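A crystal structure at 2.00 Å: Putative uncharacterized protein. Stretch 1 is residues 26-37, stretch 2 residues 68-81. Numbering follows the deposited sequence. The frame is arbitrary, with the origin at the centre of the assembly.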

# COMPACT_ATOMS: atom_id res chain seq x y z
N LEU A 26 -17.08 -15.40 -10.14
CA LEU A 26 -17.92 -14.50 -9.36
C LEU A 26 -18.30 -13.30 -10.22
O LEU A 26 -17.51 -12.87 -11.07
CB LEU A 26 -17.16 -14.02 -8.12
CG LEU A 26 -16.66 -15.10 -7.16
CD1 LEU A 26 -15.80 -14.46 -6.08
CD2 LEU A 26 -17.85 -15.83 -6.54
N ASP A 27 -19.50 -12.75 -10.01
CA ASP A 27 -19.92 -11.60 -10.80
C ASP A 27 -20.56 -10.46 -10.00
O ASP A 27 -21.06 -9.51 -10.60
CB ASP A 27 -20.87 -12.03 -11.92
CG ASP A 27 -22.04 -12.83 -11.41
OD1 ASP A 27 -22.61 -12.46 -10.36
OD2 ASP A 27 -22.41 -13.83 -12.07
N ASP A 28 -20.55 -10.55 -8.68
CA ASP A 28 -21.11 -9.49 -7.85
C ASP A 28 -19.96 -8.57 -7.44
O ASP A 28 -19.22 -8.87 -6.51
CB ASP A 28 -21.80 -10.05 -6.60
CG ASP A 28 -22.43 -8.97 -5.75
OD1 ASP A 28 -22.29 -7.77 -6.07
OD2 ASP A 28 -23.08 -9.31 -4.74
N PHE A 29 -19.83 -7.46 -8.14
CA PHE A 29 -18.77 -6.49 -7.87
C PHE A 29 -19.20 -5.50 -6.80
O PHE A 29 -18.47 -4.57 -6.47
CB PHE A 29 -18.40 -5.76 -9.16
CG PHE A 29 -17.76 -6.64 -10.19
CD1 PHE A 29 -16.38 -6.81 -10.23
CD2 PHE A 29 -18.54 -7.32 -11.12
CE1 PHE A 29 -15.78 -7.65 -11.17
CE2 PHE A 29 -17.96 -8.16 -12.07
CZ PHE A 29 -16.58 -8.32 -12.09
N GLY A 30 -20.40 -5.70 -6.26
CA GLY A 30 -20.92 -4.81 -5.24
C GLY A 30 -21.37 -3.50 -5.84
O GLY A 30 -21.33 -3.32 -7.06
N THR A 31 -21.81 -2.58 -5.00
CA THR A 31 -22.26 -1.28 -5.47
C THR A 31 -21.03 -0.45 -5.84
O THR A 31 -19.90 -0.82 -5.53
CB THR A 31 -23.06 -0.52 -4.40
OG1 THR A 31 -22.20 -0.22 -3.29
CG2 THR A 31 -24.23 -1.36 -3.92
N ASP A 32 -21.27 0.68 -6.49
CA ASP A 32 -20.20 1.57 -6.91
C ASP A 32 -20.12 2.75 -5.94
O ASP A 32 -19.86 3.89 -6.35
CB ASP A 32 -20.46 2.03 -8.35
CG ASP A 32 -19.35 2.90 -8.90
OD1 ASP A 32 -18.16 2.55 -8.72
OD2 ASP A 32 -19.66 3.92 -9.54
N ASP A 33 -20.34 2.48 -4.66
CA ASP A 33 -20.30 3.52 -3.64
C ASP A 33 -18.90 4.06 -3.40
O ASP A 33 -18.74 5.14 -2.84
CB ASP A 33 -20.88 3.01 -2.32
CG ASP A 33 -22.38 2.81 -2.38
OD1 ASP A 33 -23.08 3.73 -2.87
OD2 ASP A 33 -22.86 1.75 -1.94
N ASP A 34 -17.88 3.32 -3.83
CA ASP A 34 -16.51 3.79 -3.66
C ASP A 34 -15.97 4.43 -4.94
O ASP A 34 -14.79 4.76 -5.04
CB ASP A 34 -15.59 2.65 -3.17
CG ASP A 34 -15.58 1.45 -4.09
OD1 ASP A 34 -16.50 1.30 -4.91
OD2 ASP A 34 -14.63 0.64 -3.97
N ASN A 35 -16.87 4.62 -5.90
CA ASN A 35 -16.54 5.26 -7.17
C ASN A 35 -15.39 4.57 -7.92
O ASN A 35 -14.59 5.22 -8.57
CB ASN A 35 -16.19 6.73 -6.92
CG ASN A 35 -16.36 7.60 -8.14
OD1 ASN A 35 -17.32 7.44 -8.90
ND2 ASN A 35 -15.44 8.54 -8.34
N TYR A 36 -15.34 3.25 -7.84
CA TYR A 36 -14.28 2.50 -8.49
C TYR A 36 -14.38 2.49 -10.01
O TYR A 36 -13.36 2.42 -10.70
CB TYR A 36 -14.23 1.06 -7.95
CG TYR A 36 -15.11 0.06 -8.68
CD1 TYR A 36 -14.58 -0.71 -9.72
CD2 TYR A 36 -16.45 -0.10 -8.35
CE1 TYR A 36 -15.38 -1.63 -10.40
CE2 TYR A 36 -17.25 -1.01 -9.02
CZ TYR A 36 -16.71 -1.77 -10.05
OH TYR A 36 -17.51 -2.66 -10.73
N ARG A 37 -15.60 2.58 -10.54
CA ARG A 37 -15.76 2.59 -11.99
C ARG A 37 -15.15 3.82 -12.63
O ARG A 37 -14.44 3.71 -13.64
CB ARG A 37 -17.25 2.48 -12.36
CG ARG A 37 -17.80 1.07 -12.21
CD ARG A 37 -19.27 1.01 -12.60
NE ARG A 37 -19.76 -0.36 -12.73
CZ ARG A 37 -19.33 -1.22 -13.65
NH1 ARG A 37 -18.41 -0.86 -14.53
NH2 ARG A 37 -19.84 -2.45 -13.70
N ALA A 68 -7.04 -6.55 -9.33
CA ALA A 68 -7.72 -5.65 -8.41
C ALA A 68 -9.22 -5.98 -8.39
O ALA A 68 -9.84 -5.99 -7.33
CB ALA A 68 -7.51 -4.20 -8.82
N LEU A 69 -9.78 -6.25 -9.56
CA LEU A 69 -11.20 -6.57 -9.66
C LEU A 69 -11.51 -7.96 -9.10
O LEU A 69 -12.58 -8.17 -8.53
CB LEU A 69 -11.68 -6.47 -11.11
CG LEU A 69 -11.68 -5.05 -11.69
CD1 LEU A 69 -12.33 -5.08 -13.07
CD2 LEU A 69 -12.44 -4.11 -10.77
N VAL A 70 -10.58 -8.89 -9.25
CA VAL A 70 -10.79 -10.23 -8.70
C VAL A 70 -10.81 -10.11 -7.18
O VAL A 70 -11.64 -10.73 -6.51
CB VAL A 70 -9.67 -11.20 -9.13
CG1 VAL A 70 -9.74 -12.48 -8.29
CG2 VAL A 70 -9.82 -11.54 -10.60
N ALA A 71 -9.90 -9.30 -6.63
CA ALA A 71 -9.83 -9.09 -5.18
C ALA A 71 -11.14 -8.46 -4.71
O ALA A 71 -11.66 -8.81 -3.64
CB ALA A 71 -8.64 -8.19 -4.83
N ARG A 72 -11.66 -7.53 -5.50
CA ARG A 72 -12.91 -6.86 -5.18
C ARG A 72 -14.02 -7.92 -5.08
O ARG A 72 -14.81 -7.92 -4.13
CB ARG A 72 -13.26 -5.83 -6.26
CG ARG A 72 -14.44 -4.96 -5.91
CD ARG A 72 -14.86 -4.05 -7.06
NE ARG A 72 -16.02 -3.25 -6.66
CZ ARG A 72 -15.95 -2.14 -5.94
NH1 ARG A 72 -14.78 -1.66 -5.54
NH2 ARG A 72 -17.07 -1.53 -5.57
N LEU A 73 -14.06 -8.81 -6.06
CA LEU A 73 -15.06 -9.88 -6.09
C LEU A 73 -14.93 -10.80 -4.88
O LEU A 73 -15.93 -11.20 -4.29
CB LEU A 73 -14.92 -10.72 -7.36
CG LEU A 73 -15.38 -10.09 -8.68
CD1 LEU A 73 -14.87 -10.92 -9.85
CD2 LEU A 73 -16.90 -9.98 -8.70
N LEU A 74 -13.69 -11.14 -4.51
CA LEU A 74 -13.46 -12.02 -3.37
C LEU A 74 -13.94 -11.39 -2.06
O LEU A 74 -14.53 -12.07 -1.23
CB LEU A 74 -11.97 -12.37 -3.25
CG LEU A 74 -11.40 -13.25 -4.38
CD1 LEU A 74 -9.89 -13.37 -4.23
CD2 LEU A 74 -12.05 -14.63 -4.34
N SER A 75 -13.69 -10.09 -1.89
CA SER A 75 -14.14 -9.41 -0.67
C SER A 75 -15.66 -9.35 -0.61
O SER A 75 -16.25 -9.60 0.44
CB SER A 75 -13.57 -7.99 -0.61
OG SER A 75 -12.23 -7.99 -0.15
N GLN A 76 -16.29 -9.02 -1.74
CA GLN A 76 -17.75 -8.94 -1.79
C GLN A 76 -18.37 -10.28 -1.38
O GLN A 76 -19.33 -10.32 -0.60
CB GLN A 76 -18.21 -8.55 -3.20
CG GLN A 76 -19.71 -8.31 -3.32
CD GLN A 76 -20.21 -7.28 -2.33
OE1 GLN A 76 -19.67 -6.19 -2.22
NE2 GLN A 76 -21.26 -7.63 -1.59
N SER A 77 -17.82 -11.36 -1.91
CA SER A 77 -18.31 -12.69 -1.59
C SER A 77 -18.04 -13.04 -0.13
O SER A 77 -18.88 -13.63 0.54
CB SER A 77 -17.65 -13.73 -2.50
OG SER A 77 -18.16 -15.03 -2.24
N ALA A 78 -16.86 -12.66 0.36
CA ALA A 78 -16.50 -12.94 1.74
C ALA A 78 -17.46 -12.25 2.71
O ALA A 78 -17.83 -12.83 3.74
CB ALA A 78 -15.07 -12.49 2.02
N TRP A 79 -17.86 -11.02 2.40
CA TRP A 79 -18.78 -10.29 3.27
C TRP A 79 -20.13 -11.00 3.35
O TRP A 79 -20.79 -10.96 4.39
CB TRP A 79 -18.96 -8.84 2.79
CG TRP A 79 -17.73 -8.00 2.98
CD1 TRP A 79 -16.88 -8.02 4.05
CD2 TRP A 79 -17.22 -7.00 2.08
NE1 TRP A 79 -15.87 -7.09 3.87
CE2 TRP A 79 -16.06 -6.46 2.67
CE3 TRP A 79 -17.63 -6.52 0.83
CZ2 TRP A 79 -15.30 -5.45 2.06
CZ3 TRP A 79 -16.88 -5.52 0.22
CH2 TRP A 79 -15.73 -5.00 0.84
N LYS A 80 -20.54 -11.63 2.26
CA LYS A 80 -21.80 -12.36 2.22
C LYS A 80 -21.67 -13.63 3.05
O LYS A 80 -22.62 -14.06 3.72
CB LYS A 80 -22.16 -12.75 0.80
CG LYS A 80 -22.54 -11.62 -0.11
CD LYS A 80 -22.87 -12.18 -1.48
CE LYS A 80 -23.26 -11.11 -2.47
NZ LYS A 80 -23.47 -11.73 -3.81
N GLN A 81 -20.50 -14.25 2.98
CA GLN A 81 -20.22 -15.48 3.71
C GLN A 81 -20.11 -15.23 5.21
O GLN A 81 -20.44 -16.10 6.01
CB GLN A 81 -18.92 -16.10 3.21
CG GLN A 81 -18.95 -16.60 1.78
CD GLN A 81 -17.57 -16.99 1.30
OE1 GLN A 81 -16.84 -17.71 1.98
NE2 GLN A 81 -17.21 -16.53 0.10
O HOH W 1 -18.41 -11.37 -5.59
O HOH W 2 -17.67 -5.11 -3.56

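An irregular loop often packs against a helix by offering its carbonyl groups to one arginine while its apolar side chains pack against the helix beside it. Here that arginine is R72, buried and with its side chain extended (chi1 to chi3 all t). R72 NE donates to F29 O (2.8 Å) and R72 NH2 makes a weak bond to T31 O (2.9 Å), so the guanidinium edge binds two loop carbonyls, one of which also takes a water. A two-pronged salt bridge adds to that edge: R72 NH1 to D34 OD2 at 2.8 Å and R72 NH2 to D34 OD1 at 3.0 Å. Over one face lies the Y36 ring, stacked with the planes inclined by 22°, which shelters the charge without competing for its hydrogens.

The next residue, L73, supplies the apolar part. L73 CD2 sits over the face of the F29 ring, 3.5 Å from the centroid, and L73 CB lies 4.0 Å from L26 CD1. Water 1 donates to D28 O and L73 O, each at 2.8 Å, bridging the two backbones.

Toward the solvent, the extended K80 reaches D28, K80 NZ to D28 OD2 at 2.6 Å, in a second salt bridge. At G30, positive phi favours glycine, and a CB would clash with Q76 OE1.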